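Local coordinates for protein hydrolase, isochorismatase family (Pseudomonas putida, PDB 4L07) that acts as a maleamate amidase of the isochorismatase family, probably hydrolysing the amide of maleamate to give maleate and ammonia, at residues I54-L57 with A58-L61; G106-P109 with N110-V113. All coordinates share one frame; numbering follows the deposited sequence.

Overall arrangement
Contact 1 (54-57 with 58-61) covers the last turns of helix 45-60 and the residue after it, and contact 2 (106-109 with 110-113) is the turn that leads into strand 112-116, so they follow one another along the chain. Their centres lie about 12 Å apart, on the same side of the chain's centre, and both fall within the isochorismatase domain, whose parallel six-stranded sheet has 112-116 next to 65-70. One salt bridge joins them directly: Arg-59 NH2 of contact 1 lies 2.8 Å from Asp-111 OD2 of contact 2. The end of a helix packed on the sheet is thereby tied to the entrance of the outermost strand of this chain's sheet.

Contact 1 (I54-L57 with A58-L61); sequences ICDL and ARAL
Asp-56 and Arg-59 run side by side along the helix surface and form a salt bridge, with OD1 of Asp-56 3.0 Å from NH1 of Arg-59. The oxygen lies in the guanidinium plane, but the nitrogen meets OD1 on the anti side and tilted from the carboxylate plane, the two planes being 58° apart. It is a single-point contact, because no other pair of their polar ends comes within hydrogen-bonding reach. Arg-59 reaches back because its chain bends at chi3 (-73°), which puts one face of the guanidinium over the carbonyl O of Cys-55. One water bridges OD1 to NH2 of Arg-59, another the Asp-56 carbonyl to NH1; Lys-52 and Asp-111 give the two charges second partners.

Backbone i to i+4 bonds run through the same turns. Ala-58 N to Ile-54 O (2.9 Å) is nearly straight, whereas Leu-61 N to Leu-57 O (3.0 Å) bends to 144° as the helix ends.

Among apolar groups, CD2 of Leu-57 meets CD1 of Leu-61 at 3.7 Å, at a slant.

Cys-55 and Ala-58 face the parallel sheet, touching Ile-24 of strand 22-27 and Val-65 of strand 65-70, while Leu-57 and Leu-61 pack against helix 196-207.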
loop_
_atom_site.group_PDB
_atom_site.type_symbol
_atom_site.label_atom_id
_atom_site.label_comp_id
_atom_site.label_asym_id
_atom_site.label_seq_id
_atom_site.Cartn_x
_atom_site.Cartn_y
_atom_site.Cartn_z
ATOM N N ILE A 54 18.551 -18.813 -14.359
ATOM C CA ILE A 54 18.284 -18.496 -12.959
ATOM C C ILE A 54 16.951 -19.090 -12.492
ATOM O O ILE A 54 16.891 -19.748 -11.447
ATOM C CB ILE A 54 18.328 -16.967 -12.710
ATOM C CG1 ILE A 54 19.767 -16.449 -12.836
ATOM C CG2 ILE A 54 17.769 -16.622 -11.335
ATOM C CD1 ILE A 54 19.898 -14.938 -12.723
ATOM N N CYS A 55 15.898 -18.856 -13.272
ATOM C CA CYS A 55 14.555 -19.346 -12.946
ATOM C C CYS A 55 14.495 -20.875 -12.924
ATOM O O CYS A 55 13.911 -21.456 -12.010
ATOM C CB CYS A 55 13.520 -18.787 -13.920
ATOM S SG CYS A 55 13.207 -17.013 -13.734
ATOM N N ASP A 56 15.114 -21.518 -13.916
ATOM C CA ASP A 56 15.170 -22.989 -13.949
ATOM C C ASP A 56 15.815 -23.581 -12.699
ATOM O O ASP A 56 15.313 -24.564 -12.147
ATOM C CB ASP A 56 15.873 -23.504 -15.214
ATOM C CG ASP A 56 15.025 -23.344 -16.464
ATOM O OD1 ASP A 56 13.863 -22.898 -16.363
ATOM O OD2 ASP A 56 15.519 -23.664 -17.567
ATOM N N LEU A 57 16.917 -22.978 -12.248
ATOM C CA LEU A 57 17.590 -23.421 -11.031
ATOM C C LEU A 57 16.713 -23.170 -9.802
ATOM O O LEU A 57 16.469 -24.083 -9.016
ATOM C CB LEU A 57 18.937 -22.712 -10.856
ATOM C CG LEU A 57 20.165 -23.414 -10.245
ATOM C CD1 LEU A 57 21.008 -22.417 -9.465
ATOM C CD2 LEU A 57 19.863 -24.638 -9.386
ATOM N N ALA A 58 16.243 -21.932 -9.641
ATOM C CA ALA A 58 15.411 -21.567 -8.489
ATOM C C ALA A 58 14.167 -22.445 -8.372
ATOM O O ALA A 58 13.842 -22.937 -7.280
ATOM C CB ALA A 58 15.014 -20.097 -8.561
ATOM N N ARG A 59 13.482 -22.639 -9.496
ATOM C CA ARG A 59 12.265 -23.445 -9.539
ATOM C C ARG A 59 12.541 -24.878 -9.082
ATOM O O ARG A 59 11.798 -25.428 -8.266
ATOM C CB ARG A 59 11.667 -23.439 -10.948
ATOM C CG ARG A 59 10.184 -23.777 -11.001
ATOM C CD ARG A 59 9.704 -23.996 -12.430
ATOM N NE ARG A 59 9.614 -22.750 -13.196
ATOM C CZ ARG A 59 10.516 -22.333 -14.085
ATOM N NH1 ARG A 59 11.601 -23.058 -14.335
ATOM N NH2 ARG A 59 10.329 -21.183 -14.727
ATOM N N ALA A 60 13.612 -25.464 -9.608
ATOM C CA ALA A 60 14.025 -26.820 -9.247
ATOM C C ALA A 60 14.380 -26.940 -7.765
ATOM O O ALA A 60 14.162 -27.987 -7.155
ATOM C CB ALA A 60 15.187 -27.271 -10.120
ATOM N N LEU A 61 14.910 -25.859 -7.192
ATOM C CA LEU A 61 15.267 -25.807 -5.774
ATOM C C LEU A 61 14.087 -25.427 -4.878
ATOM O O LEU A 61 14.246 -25.292 -3.664
ATOM C CB LEU A 61 16.442 -24.846 -5.543
ATOM C CG LEU A 61 17.795 -25.211 -6.166
ATOM C CD1 LEU A 61 18.824 -24.121 -5.890
ATOM C CD2 LEU A 61 18.297 -26.565 -5.680
HETATM O O HOH W 1 12.969 -25.595 -13.328
HETATM O O HOH W 2 12.454 -20.418 -16.507
#

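Contact 2 (G106-P109 with N110-V113); sequences GIQP and NDVV
Ile-107 lays its CG1 alongside the carboxylate arm of Asp-111, 3.6 Å from OD2 and 3.8 Å from the CB of that aspartate, the two side chains pointing opposite ways. With CG1 anti to the backbone N (chi1 -175°) and the chain extended beyond it, CD1 of Ile-107 continues to CG2 of Val-113, 3.9 Å away, where the side chains cross at about a right angle.

The polar end of Asp-111 folds back onto the backbone. Its OD2 accepts the N-H of Gln-108 at 2.8 Å in a nearly straight bond (171°), although the donor stands above the carboxylate plane. In the reverse direction Asp-111 N donates to Gln-108 O at 2.9 Å, bent to 153°. This second bond closes a type I beta turn from Gln-108 to Asp-111, with Pro-109 and Asn-110 at its corners. The turn brings the chain into strand 112-116, beside strand 65-70 in the parallel sheet. Two bonds of opposite sense thus join the same pair of residues, one through backbone alone and one through the buried carboxylate. To one side of the turn, a water lies within hydrogen-bonding distance of both Gln-108 O (2.9 Å) and Asp-111 O (2.8 Å).

OD2 of Asp-111 also takes a salt bridge from Arg-59, whose positive charge probably helps to keep the carboxylate ionised. Ile-107 and Asp-111 rest on Phe-67 of strand 65-70, and Val-113 on Thr-69.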
loop_
_atom_site.group_PDB
_atom_site.type_symbol
_atom_site.label_atom_id
_atom_site.label_comp_id
_atom_site.label_asym_id
_atom_site.label_seq_id
_atom_site.Cartn_x
_atom_site.Cartn_y
_atom_site.Cartn_z
ATOM N N GLY A 106 11.342 -19.209 -20.509
ATOM C CA GLY A 106 11.131 -20.577 -20.059
ATOM C C GLY A 106 10.022 -20.702 -19.028
ATOM O O GLY A 106 9.964 -21.690 -18.301
ATOM N N ILE A 107 9.144 -19.703 -18.954
ATOM C CA ILE A 107 7.987 -19.755 -18.047
ATOM C C ILE A 107 7.213 -21.069 -18.213
ATOM O O ILE A 107 7.006 -21.548 -19.333
ATOM C CB ILE A 107 7.052 -18.524 -18.228
ATOM C CG1 ILE A 107 5.920 -18.531 -17.186
ATOM C CG2 ILE A 107 6.543 -18.411 -19.666
ATOM C CD1 ILE A 107 5.086 -17.266 -17.165
ATOM N N GLN A 108 6.808 -21.648 -17.087
ATOM C CA GLN A 108 6.079 -22.918 -17.070
ATOM C C GLN A 108 4.682 -22.682 -16.514
ATOM O O GLN A 108 4.468 -21.681 -15.828
ATOM C CB GLN A 108 6.819 -23.931 -16.197
ATOM C CG GLN A 108 8.234 -24.229 -16.663
ATOM C CD GLN A 108 8.935 -25.264 -15.806
ATOM O OE1 GLN A 108 8.355 -25.815 -14.867
ATOM N NE2 GLN A 108 10.192 -25.529 -16.120
ATOM N N PRO A 109 3.727 -23.592 -16.810
ATOM C CA PRO A 109 2.361 -23.459 -16.323
ATOM C C PRO A 109 2.244 -23.200 -14.815
ATOM O O PRO A 109 1.329 -22.478 -14.408
ATOM C CB PRO A 109 1.739 -24.809 -16.686
ATOM C CG PRO A 109 2.423 -25.172 -17.965
ATOM C CD PRO A 109 3.835 -24.671 -17.820
ATOM N N ASN A 110 3.139 -23.786 -14.012
ATOM C CA ASN A 110 3.121 -23.616 -12.546
ATOM C C ASN A 110 3.397 -22.174 -12.106
ATOM O O ASN A 110 2.943 -21.751 -11.039
ATOM C CB ASN A 110 4.183 -24.495 -11.869
ATOM C CG ASN A 110 3.707 -25.912 -11.565
ATOM O OD1 ASN A 110 4.417 -26.674 -10.910
ATOM N ND2 ASN A 110 2.525 -26.272 -12.032
ATOM N N ASP A 111 4.165 -21.444 -12.911
ATOM C CA ASP A 111 4.694 -20.132 -12.507
ATOM C C ASP A 111 3.592 -19.090 -12.331
ATOM O O ASP A 111 2.774 -18.876 -13.226
ATOM C CB ASP A 111 5.728 -19.621 -13.525
ATOM C CG ASP A 111 6.950 -20.532 -13.651
ATOM O OD1 ASP A 111 7.253 -21.314 -12.723
ATOM O OD2 ASP A 111 7.634 -20.442 -14.695
ATOM N N VAL A 112 3.585 -18.443 -11.165
ATOM C CA VAL A 112 2.631 -17.379 -10.874
ATOM C C VAL A 112 2.943 -16.127 -11.690
ATOM O O VAL A 112 4.099 -15.692 -11.765
ATOM C CB VAL A 112 2.611 -17.042 -9.367
ATOM C CG1 VAL A 112 1.804 -15.774 -9.095
ATOM C CG2 VAL A 112 2.057 -18.214 -8.571
ATOM N N VAL A 113 1.909 -15.576 -12.320
ATOM C CA VAL A 113 1.998 -14.281 -12.986
ATOM C C VAL A 113 1.201 -13.246 -12.187
ATOM O O VAL A 113 0.054 -13.485 -11.816
ATOM C CB VAL A 113 1.508 -14.359 -14.446
ATOM C CG1 VAL A 113 1.559 -12.992 -15.123
ATOM C CG2 VAL A 113 2.356 -15.357 -15.223
HETATM O O HOH W 3 2.540 -19.569 -15.918
#